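Local structure of extracellular protein containing a SCP domain (Bacillus anthracis, 4IFA) at residues Ala64-Pro69 with Trp82-Asp87; Ala166-Asp171 with Val178-Met183; Asp248-His253 with Thr333-Arg338. The protein is of unknown function but is an extracellular protein that combines a CAP-associated N-terminal region with an SCP domain, and is considered a vaccine candidate. All blocks are in the same frame, centred on the assembly; numbering follows the deposited sequence.

Contact 1: residues Ala64-Pro69 with Trp82-Asp87; sequences AKWGEP and WVYNQD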
loop_
_atom_site.group_PDB
_atom_site.type_symbol
_atom_site.label_atom_id
_atom_site.label_comp_id
_atom_site.label_asym_id
_atom_site.label_seq_id
_atom_site.Cartn_x
_atom_site.Cartn_y
_atom_site.Cartn_z
ATOM N N ALA A 64 -6.671 -6.112 22.273
ATOM C CA ALA A 64 -7.109 -7.393 22.835
ATOM C C ALA A 64 -7.161 -8.554 21.858
ATOM O O ALA A 64 -6.783 -9.675 22.208
ATOM C CB ALA A 64 -8.509 -7.229 23.457
ATOM N N LYS A 65 -7.650 -8.278 20.648
ATOM C CA LYS A 65 -7.889 -9.294 19.622
ATOM C C LYS A 65 -6.649 -9.586 18.767
ATOM O O LYS A 65 -6.428 -10.739 18.382
ATOM C CB LYS A 65 -9.054 -8.849 18.716
ATOM C CG LYS A 65 -10.422 -8.577 19.375
ATOM C CD LYS A 65 -11.171 -9.805 19.699
ATOM C CE LYS A 65 -12.437 -9.527 20.544
ATOM N NZ LYS A 65 -13.497 -8.704 19.885
ATOM N N TRP A 66 -5.872 -8.546 18.444
ATOM C CA TRP A 66 -4.662 -8.668 17.591
ATOM C C TRP A 66 -3.304 -8.636 18.288
ATOM O O TRP A 66 -2.281 -8.974 17.678
ATOM C CB TRP A 66 -4.681 -7.592 16.467
ATOM C CG TRP A 66 -4.885 -8.152 15.095
ATOM C CD1 TRP A 66 -3.912 -8.451 14.191
ATOM C CD2 TRP A 66 -6.136 -8.516 14.484
ATOM N NE1 TRP A 66 -4.464 -8.973 13.084
ATOM C CE2 TRP A 66 -5.827 -9.019 13.205
ATOM C CE3 TRP A 66 -7.478 -8.441 14.871
ATOM C CZ2 TRP A 66 -6.805 -9.491 12.321
ATOM C CZ3 TRP A 66 -8.450 -8.893 13.982
ATOM C CH2 TRP A 66 -8.108 -9.390 12.727
ATOM N N GLY A 67 -3.260 -8.223 19.555
ATOM C CA GLY A 67 -2.001 -8.059 20.291
ATOM C C GLY A 67 -1.318 -6.735 19.948
ATOM O O GLY A 67 -1.875 -5.910 19.214
ATOM N N GLU A 68 -0.118 -6.520 20.466
ATOM C CA GLU A 68 0.620 -5.299 20.206
ATOM C C GLU A 68 1.125 -5.335 18.768
ATOM O O GLU A 68 1.602 -6.378 18.302
ATOM C CB GLU A 68 1.817 -5.130 21.159
ATOM C CG GLU A 68 1.491 -4.744 22.607
ATOM C CD GLU A 68 1.056 -3.278 22.802
ATOM O OE1 GLU A 68 1.152 -2.449 21.864
ATOM O OE2 GLU A 68 0.621 -2.943 23.941
ATOM N N PRO A 69 0.976 -4.210 18.037
ATOM C CA PRO A 69 1.531 -4.159 16.705
ATOM C C PRO A 69 3.064 -4.156 16.744
ATOM O O PRO A 69 3.670 -3.854 17.782
ATOM C CB PRO A 69 1.033 -2.813 16.178
ATOM C CG PRO A 69 0.858 -1.970 17.360
ATOM C CD PRO A 69 0.495 -2.887 18.489
ATOM N N TRP A 82 -0.994 1.001 12.771
ATOM C CA TRP A 82 -0.564 -0.065 13.679
ATOM C C TRP A 82 -0.265 -1.219 12.712
ATOM O O TRP A 82 -1.200 -1.816 12.125
ATOM C CB TRP A 82 -1.681 -0.442 14.652
ATOM C CG TRP A 82 -1.968 0.514 15.763
ATOM C CD1 TRP A 82 -1.839 1.870 15.755
ATOM C CD2 TRP A 82 -2.553 0.163 17.009
ATOM N NE1 TRP A 82 -2.263 2.386 16.974
ATOM C CE2 TRP A 82 -2.698 1.354 17.763
ATOM C CE3 TRP A 82 -2.951 -1.053 17.578
ATOM C CZ2 TRP A 82 -3.240 1.365 19.059
ATOM C CZ3 TRP A 82 -3.459 -1.044 18.877
ATOM C CH2 TRP A 82 -3.629 0.158 19.591
ATOM N N VAL A 83 0.999 -1.599 12.582
ATOM C CA VAL A 83 1.422 -2.550 11.558
ATOM C C VAL A 83 1.720 -3.912 12.161
ATOM O O VAL A 83 2.518 -4.028 13.081
ATOM C CB VAL A 83 2.711 -2.042 10.893
ATOM C CG1 VAL A 83 3.183 -2.977 9.803
ATOM C CG2 VAL A 83 2.456 -0.664 10.289
ATOM N N TYR A 84 1.098 -4.946 11.605
ATOM C CA TYR A 84 1.292 -6.344 11.973
ATOM C C TYR A 84 1.981 -7.056 10.802
ATOM O O TYR A 84 1.321 -7.647 9.950
ATOM C CB TYR A 84 -0.065 -6.994 12.298
ATOM C CG TYR A 84 -0.698 -6.380 13.527
ATOM C CD1 TYR A 84 -0.533 -6.941 14.782
ATOM C CD2 TYR A 84 -1.455 -5.203 13.431
ATOM C CE1 TYR A 84 -1.087 -6.351 15.933
ATOM C CE2 TYR A 84 -2.003 -4.602 14.558
ATOM C CZ TYR A 84 -1.853 -5.190 15.795
ATOM O OH TYR A 84 -2.409 -4.586 16.910
ATOM N N ASN A 85 3.306 -6.978 10.800
ATOM C CA ASN A 85 4.099 -7.488 9.659
ATOM C C ASN A 85 5.023 -8.641 9.991
ATOM O O ASN A 85 5.813 -9.020 9.142
ATOM C CB ASN A 85 4.967 -6.353 9.084
ATOM C CG ASN A 85 6.051 -5.915 10.040
ATOM O OD1 ASN A 85 5.950 -6.179 11.235
ATOM N ND2 ASN A 85 7.093 -5.242 9.552
ATOM N N GLN A 86 4.926 -9.237 11.160
ATOM C CA GLN A 86 5.914 -10.284 11.499
ATOM C C GLN A 86 5.696 -11.627 10.797
ATOM O O GLN A 86 6.608 -12.464 10.745
ATOM C CB GLN A 86 6.112 -10.398 13.013
ATOM C CG GLN A 86 6.687 -9.093 13.652
ATOM C CD GLN A 86 8.081 -8.665 13.124
ATOM O OE1 GLN A 86 9.068 -9.403 13.269
ATOM N NE2 GLN A 86 8.167 -7.458 12.543
ATOM N N ASP A 87 4.509 -11.814 10.232
ATOM C CA ASP A 87 4.200 -12.988 9.451
ATOM C C ASP A 87 3.610 -12.468 8.161
ATOM O O ASP A 87 2.459 -11.985 8.121
ATOM C CB ASP A 87 3.199 -13.879 10.193
ATOM C CG ASP A 87 2.804 -15.120 9.404
ATOM O OD1 ASP A 87 3.052 -15.220 8.181
ATOM O OD2 ASP A 87 2.227 -16.027 10.069
#
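Tyr84 and Gly67 share the one hydrogen bond across this contact: the phenol OH of Tyr84 donates to Gly67 O at 2.7 Å. The donor approaches somewhat tilted from the carbonyl plane, and the same oxygen lies near the plane of the tyrosine ring, beyond its edge. Tyrosine suits the place because it has a polar end to bond the turn and two flat faces to pack.

Both faces are used by aromatic and CH-pi contacts. On one, Trp66 presents the edge of its five-membered ring in a T-shaped stack, the planes 67° apart, with Trp66 CD1 3.7 Å from Tyr84 CD1. Trp66 reaches it with an unusual chi1 of -111°, away from the staggered positions. On the opposite face, Pro69 CA makes a CH-pi contact, 3.8 Å from the Tyr84 ring centroid.

The tyrosine is thus held between the end of helix 59-66 and the chain that leaves it, within the CAP-associated N-terminal region. Strand 80-84, which carries Tyr84, pairs with strands 71-74 and 92-97 in the antiparallel sheet. Gly67 is the first residue to leave the helix; its positive phi of 81° is easiest for glycine and goes with a carbonyl that faces the phenol.

Apolar packing completes the contact around Pro69, whose rigid ring fits between two aromatic residues. Pro69 CB lies 3.9 Å from Trp82 CB and 3.8 Å from Tyr84 CZ, while Pro69 CG is 3.9 Å from Trp82 CE3. Beyond the segments, Phe94 meets Trp66 edge-to-face and Leu62 touches both Trp82 and Tyr84.

Contact 2: residues Ala166-Asp171 with Val178-Met183; sequences AQLYFD and VGVRYM
Gln167 and Arg181 are the tightly joined pair: Gln167 N donates to Arg181 O at 2.8 Å in a straight bond, and Arg181 N returns one to Gln167 O at 2.9 Å. On the face that carries them, their long polar side chains run alongside one another. The Arg181 chain bends at chi3 (-63°), which helps bring its NH2 to Tyr169 OH at 3.0 Å, with the hydroxyl oxygen 1° out of the guanidinium plane. Its NE makes a weak, bent bond to Gln167 OE1, and NH1 forms a salt bridge with Asp297, so the arginine offers N-H groups to several partners at once in this buried site.

The strands form the antiparallel hairpin 164-171 and 176-183 in the seven-stranded sheet. A classic beta bulge interrupts its regular pairing: Val178 N (2.8 Å) and Gly179 N (3.2 Å) both donate to Tyr169 O.

On the other face the cross-strand contacts are longer and apolar, though still buried. Leu168 CD2 is 4.1 Å from Val180 CG2, and Ala166 CB is 3.8 Å from Tyr182 CD1; the small alanine lets the Tyr182 ring lie close against it. Near the bulge, Asp171 pairs with Arg312.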
loop_
_atom_site.group_PDB
_atom_site.type_symbol
_atom_site.label_atom_id
_atom_site.label_comp_id
_atom_site.label_asym_id
_atom_site.label_seq_id
_atom_site.Cartn_x
_atom_site.Cartn_y
_atom_site.Cartn_z
ATOM N N ALA A 166 -14.796 -0.753 0.996
ATOM C CA ALA A 166 -13.651 -1.636 0.758
ATOM C C ALA A 166 -13.115 -1.320 -0.620
ATOM O O ALA A 166 -13.837 -1.408 -1.596
ATOM C CB ALA A 166 -14.022 -3.121 0.821
ATOM N N GLN A 167 -11.857 -0.927 -0.692
ATOM C CA GLN A 167 -11.156 -0.715 -1.959
ATOM C C GLN A 167 -10.441 -2.035 -2.246
ATOM O O GLN A 167 -9.620 -2.498 -1.450
ATOM C CB GLN A 167 -10.145 0.419 -1.827
ATOM C CG GLN A 167 -9.403 0.868 -3.084
ATOM C CD GLN A 167 -8.493 2.088 -2.800
ATOM O OE1 GLN A 167 -8.081 2.338 -1.664
ATOM N NE2 GLN A 167 -8.142 2.806 -3.852
ATOM N N LEU A 168 -10.731 -2.611 -3.402
ATOM C CA LEU A 168 -10.261 -3.958 -3.761
ATOM C C LEU A 168 -9.126 -3.828 -4.754
ATOM O O LEU A 168 -9.353 -3.541 -5.923
ATOM C CB LEU A 168 -11.415 -4.792 -4.328
ATOM C CG LEU A 168 -12.692 -4.873 -3.475
ATOM C CD1 LEU A 168 -13.778 -5.658 -4.240
ATOM C CD2 LEU A 168 -12.415 -5.513 -2.140
ATOM N N TYR A 169 -7.900 -4.059 -4.286
ATOM C CA TYR A 169 -6.732 -3.894 -5.133
ATOM C C TYR A 169 -6.448 -5.180 -5.903
ATOM O O TYR A 169 -6.240 -6.248 -5.317
ATOM C CB TYR A 169 -5.510 -3.505 -4.309
ATOM C CG TYR A 169 -5.427 -2.060 -3.861
ATOM C CD1 TYR A 169 -5.200 -1.044 -4.782
ATOM C CD2 TYR A 169 -5.481 -1.703 -2.510
ATOM C CE1 TYR A 169 -5.060 0.263 -4.408
ATOM C CE2 TYR A 169 -5.315 -0.383 -2.126
ATOM C CZ TYR A 169 -5.114 0.582 -3.068
ATOM O OH TYR A 169 -4.875 1.906 -2.723
ATOM N N PHE A 170 -6.418 -5.054 -7.229
ATOM C CA PHE A 170 -6.119 -6.172 -8.132
ATOM C C PHE A 170 -4.769 -5.991 -8.833
ATOM O O PHE A 170 -4.327 -4.872 -9.073
ATOM C CB PHE A 170 -7.185 -6.276 -9.216
ATOM C CG PHE A 170 -8.472 -6.831 -8.738
ATOM C CD1 PHE A 170 -8.697 -8.198 -8.753
ATOM C CD2 PHE A 170 -9.447 -6.006 -8.206
ATOM C CE1 PHE A 170 -9.901 -8.738 -8.244
ATOM C CE2 PHE A 170 -10.623 -6.530 -7.712
ATOM C CZ PHE A 170 -10.842 -7.884 -7.721
ATOM N N ASP A 171 -4.174 -7.124 -9.173
ATOM C CA ASP A 171 -3.120 -7.210 -10.159
ATOM C C ASP A 171 -3.865 -7.489 -11.460
ATOM O O ASP A 171 -4.395 -8.586 -11.643
ATOM C CB ASP A 171 -2.202 -8.376 -9.787
ATOM C CG ASP A 171 -1.110 -8.596 -10.805
ATOM O OD1 ASP A 171 -1.321 -8.325 -12.013
ATOM O OD2 ASP A 171 0.008 -8.983 -10.384
ATOM N N VAL A 178 -5.274 -8.761 -4.661
ATOM C CA VAL A 178 -3.987 -8.795 -3.968
ATOM C C VAL A 178 -3.981 -7.958 -2.673
ATOM O O VAL A 178 -3.057 -8.048 -1.884
ATOM C CB VAL A 178 -2.793 -8.406 -4.887
ATOM C CG1 VAL A 178 -2.601 -9.443 -6.048
ATOM C CG2 VAL A 178 -2.933 -6.990 -5.414
ATOM N N GLY A 179 -5.001 -7.134 -2.466
ATOM C CA GLY A 179 -5.119 -6.386 -1.188
ATOM C C GLY A 179 -6.491 -5.816 -1.018
ATOM O O GLY A 179 -7.239 -5.697 -1.994
ATOM N N VAL A 180 -6.846 -5.490 0.243
ATOM C CA VAL A 180 -8.145 -4.874 0.519
ATOM C C VAL A 180 -7.879 -3.721 1.490
ATOM O O VAL A 180 -7.291 -3.928 2.552
ATOM C CB VAL A 180 -9.138 -5.854 1.172
ATOM C CG1 VAL A 180 -10.446 -5.159 1.511
ATOM C CG2 VAL A 180 -9.408 -7.058 0.224
ATOM N N ARG A 181 -8.326 -2.519 1.107
ATOM C CA ARG A 181 -8.256 -1.349 1.982
ATOM C C ARG A 181 -9.647 -0.985 2.446
ATOM O O ARG A 181 -10.426 -0.455 1.687
ATOM C CB ARG A 181 -7.569 -0.148 1.294
ATOM C CG ARG A 181 -7.313 1.004 2.237
ATOM C CD ARG A 181 -7.137 2.306 1.484
ATOM N NE ARG A 181 -5.997 2.380 0.567
ATOM C CZ ARG A 181 -4.788 2.873 0.833
ATOM N NH1 ARG A 181 -4.454 3.267 2.031
ATOM N NH2 ARG A 181 -3.878 2.938 -0.134
ATOM N N TYR A 182 -9.948 -1.220 3.729
ATOM C CA TYR A 182 -11.206 -0.841 4.305
ATOM C C TYR A 182 -11.083 0.601 4.792
ATOM O O TYR A 182 -10.041 0.966 5.331
ATOM C CB TYR A 182 -11.528 -1.698 5.520
ATOM C CG TYR A 182 -11.704 -3.172 5.181
ATOM C CD1 TYR A 182 -12.775 -3.596 4.426
ATOM C CD2 TYR A 182 -10.826 -4.139 5.664
ATOM C CE1 TYR A 182 -12.955 -4.952 4.112
ATOM C CE2 TYR A 182 -11.007 -5.468 5.391
ATOM C CZ TYR A 182 -12.077 -5.889 4.637
ATOM O OH TYR A 182 -12.236 -7.234 4.364
HETATM N N MSE A 183 -12.123 1.388 4.552
HETATM C CA MSE A 183 -12.144 2.788 4.991
HETATM C C MSE A 183 -13.504 3.224 5.432
HETATM O O MSE A 183 -14.488 2.866 4.800
HETATM C CB MSE A 183 -11.768 3.688 3.811
HETATM C CG MSE A 183 -10.367 3.504 3.272
HETATM SE SE MSE A 183 -10.021 4.650 1.665
HETATM C CE MSE A 183 -10.907 3.507 0.410
#

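Contact 3: residues Asp248-His253 with Thr333-Arg338; sequences DVAIGH and TQNFIR
Thr333 OG1 is hydrogen-bonded to the hydroxyl of Ser254, the helix residue that follows His253, and this bond ties the strand to the helix just beyond the contact. Ser254 OG also makes a weak bond to Ala250 O. Threonine fits here because its two branches do different work. With OG1 beside its own backbone N (chi1 -61°), the hydroxyl faces Ser254, while the methyl CG2 packs against Ala250 CB at 3.8 Å. Ala250 CB also lies 3.7 Å from Thr333 O.

Alanine lets the backbones come close: the CA atoms of Ala250 and Thr333 are 5.5 Å apart, and the axes of helix and strand segments pass within 7.8 Å, at an angle of 143° between their directions. Here helix 244-260 packs on strand 331-338, which lies between strands 322-328 and 286-293 in the mixed sheet of the SCP domain, consistent with the alpha-beta-alpha sandwich of the CAP/SCP family.

His253 lies at about a right angle to Thr333. Its CG stands opposite the backbone N across the CA-CB bond (chi1 -170°), which directs the ring toward the strand, where its CD2 edge meets Thr333 OG1 in loose packing at 4.1 Å, without a bond. His253 NE2 bonds to Ser264 O, which helps to hold the ring's rotation. Glu289 of strand 286-293 touches both His253 and Thr333. Further along the strand, the Asn335 side chain packs by Val249 and Ala250; Asn335 CG is 4.2 Å from Ala250 CB.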
loop_
_atom_site.group_PDB
_atom_site.type_symbol
_atom_site.label_atom_id
_atom_site.label_comp_id
_atom_site.label_asym_id
_atom_site.label_seq_id
_atom_site.Cartn_x
_atom_site.Cartn_y
_atom_site.Cartn_z
ATOM N N ASP A 248 18.933 5.703 1.519
ATOM C CA ASP A 248 19.357 7.116 1.597
ATOM C C ASP A 248 19.507 7.737 0.208
ATOM O O ASP A 248 19.115 8.909 -0.018
ATOM C CB ASP A 248 20.677 7.223 2.366
ATOM C CG ASP A 248 20.558 6.819 3.813
ATOM O OD1 ASP A 248 19.446 6.813 4.368
ATOM O OD2 ASP A 248 21.614 6.537 4.408
ATOM N N VAL A 249 20.043 6.968 -0.739
ATOM C CA VAL A 249 20.137 7.426 -2.141
ATOM C C VAL A 249 18.742 7.666 -2.722
ATOM O O VAL A 249 18.495 8.716 -3.326
ATOM C CB VAL A 249 20.939 6.459 -3.013
ATOM C CG1 VAL A 249 20.797 6.773 -4.485
ATOM C CG2 VAL A 249 22.435 6.450 -2.565
ATOM N N ALA A 250 17.826 6.727 -2.506
ATOM C CA ALA A 250 16.458 6.847 -2.985
ATOM C C ALA A 250 15.740 8.083 -2.406
ATOM O O ALA A 250 15.026 8.765 -3.135
ATOM C CB ALA A 250 15.699 5.589 -2.676
ATOM N N ILE A 251 15.928 8.370 -1.119
ATOM C CA ILE A 251 15.342 9.556 -0.490
ATOM C C ILE A 251 15.846 10.826 -1.195
ATOM O O ILE A 251 15.085 11.745 -1.502
ATOM C CB ILE A 251 15.697 9.668 0.976
ATOM C CG1 ILE A 251 15.061 8.555 1.811
ATOM C CG2 ILE A 251 15.258 11.013 1.554
ATOM C CD1 ILE A 251 15.535 8.546 3.266
ATOM N N GLY A 252 17.153 10.866 -1.450
ATOM C CA GLY A 252 17.730 12.012 -2.163
ATOM C C GLY A 252 17.126 12.232 -3.541
ATOM O O GLY A 252 16.900 13.364 -3.966
ATOM N N HIS A 253 16.840 11.152 -4.253
ATOM C CA HIS A 253 16.220 11.267 -5.571
ATOM C C HIS A 253 14.792 11.784 -5.472
ATOM O O HIS A 253 14.363 12.646 -6.262
ATOM C CB HIS A 253 16.327 9.966 -6.343
ATOM C CG HIS A 253 15.935 10.109 -7.768
ATOM N ND1 HIS A 253 16.547 11.013 -8.609
ATOM C CD2 HIS A 253 14.934 9.550 -8.481
ATOM C CE1 HIS A 253 15.971 10.961 -9.791
ATOM N NE2 HIS A 253 15.001 10.076 -9.750
ATOM N N THR A 333 10.423 6.382 -4.291
ATOM C CA THR A 333 11.456 5.757 -5.093
ATOM C C THR A 333 11.915 4.436 -4.502
ATOM O O THR A 333 12.284 4.371 -3.337
ATOM C CB THR A 333 12.701 6.688 -5.187
ATOM O OG1 THR A 333 12.342 7.926 -5.818
ATOM C CG2 THR A 333 13.847 6.081 -5.979
ATOM N N GLN A 334 11.899 3.400 -5.336
ATOM C CA GLN A 334 12.533 2.118 -5.021
ATOM C C GLN A 334 13.840 2.053 -5.775
ATOM O O GLN A 334 13.855 2.247 -7.004
ATOM C CB GLN A 334 11.686 0.937 -5.496
ATOM C CG GLN A 334 10.415 0.683 -4.726
ATOM C CD GLN A 334 9.592 -0.454 -5.313
ATOM O OE1 GLN A 334 9.405 -0.544 -6.529
ATOM N NE2 GLN A 334 9.103 -1.360 -4.446
ATOM N N ASN A 335 14.919 1.702 -5.071
ATOM C CA ASN A 335 16.193 1.385 -5.705
ATOM C C ASN A 335 16.530 -0.063 -5.337
ATOM O O ASN A 335 16.734 -0.425 -4.174
ATOM C CB ASN A 335 17.317 2.362 -5.351
ATOM C CG ASN A 335 17.203 3.703 -6.060
ATOM O OD1 ASN A 335 16.322 3.933 -6.949
ATOM N ND2 ASN A 335 18.078 4.614 -5.673
ATOM N N PHE A 336 16.564 -0.909 -6.364
ATOM C CA PHE A 336 16.849 -2.327 -6.245
ATOM C C PHE A 336 18.319 -2.530 -6.569
ATOM O O PHE A 336 18.856 -1.894 -7.484
ATOM C CB PHE A 336 16.035 -3.133 -7.290
ATOM C CG PHE A 336 14.542 -3.060 -7.148
ATOM C CD1 PHE A 336 13.872 -4.054 -6.458
ATOM C CD2 PHE A 336 13.817 -2.030 -7.725
ATOM C CE1 PHE A 336 12.502 -4.014 -6.328
ATOM C CE2 PHE A 336 12.443 -1.961 -7.576
ATOM C CZ PHE A 336 11.795 -2.969 -6.878
ATOM N N ILE A 337 18.978 -3.432 -5.844
ATOM C CA ILE A 337 20.371 -3.776 -6.125
ATOM C C ILE A 337 20.620 -5.265 -6.033
ATOM O O ILE A 337 19.835 -6.036 -5.471
ATOM C CB ILE A 337 21.386 -3.069 -5.193
ATOM C CG1 ILE A 337 21.110 -3.412 -3.719
ATOM C CG2 ILE A 337 21.306 -1.512 -5.388
ATOM C CD1 ILE A 337 22.258 -2.963 -2.787
ATOM N N ARG A 338 21.699 -5.665 -6.692
ATOM C CA ARG A 338 22.252 -6.995 -6.586
ATOM C C ARG A 338 23.645 -6.841 -6.022
ATOM O O ARG A 338 24.462 -6.081 -6.562
ATOM C CB ARG A 338 22.371 -7.723 -7.941
ATOM C CG ARG A 338 23.003 -9.105 -7.807
ATOM C CD ARG A 338 23.121 -9.786 -9.155
ATOM N NE ARG A 338 23.750 -11.093 -9.068
ATOM C CZ ARG A 338 23.131 -12.246 -8.846
ATOM N NH1 ARG A 338 21.813 -12.276 -8.635
ATOM N NH2 ARG A 338 23.835 -13.368 -8.813
#

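In the fold
Contact 1 lies near the surface, whereas the touching residues of contacts 2 and 3 are all buried. Contacts 1 and 2 belong to the CAP-associated N-terminal region and reach the same antiparallel sheet, yet their nearest atoms are about 9 Å apart; contact 3 sits in the SCP domain, its centre about 27 Å from that of contact 2. Chemistry follows place. Contact 1 joins a helix end to a strand mainly by aromatic and proline packing with one hydrogen bond. Contact 2 pairs neighbouring strands through backbone bonds and a buried polar cluster. Contact 3 lays a helix on a different sheet, centred on the small Ala250 and Thr333, with its polar links reaching residues beyond the two segments.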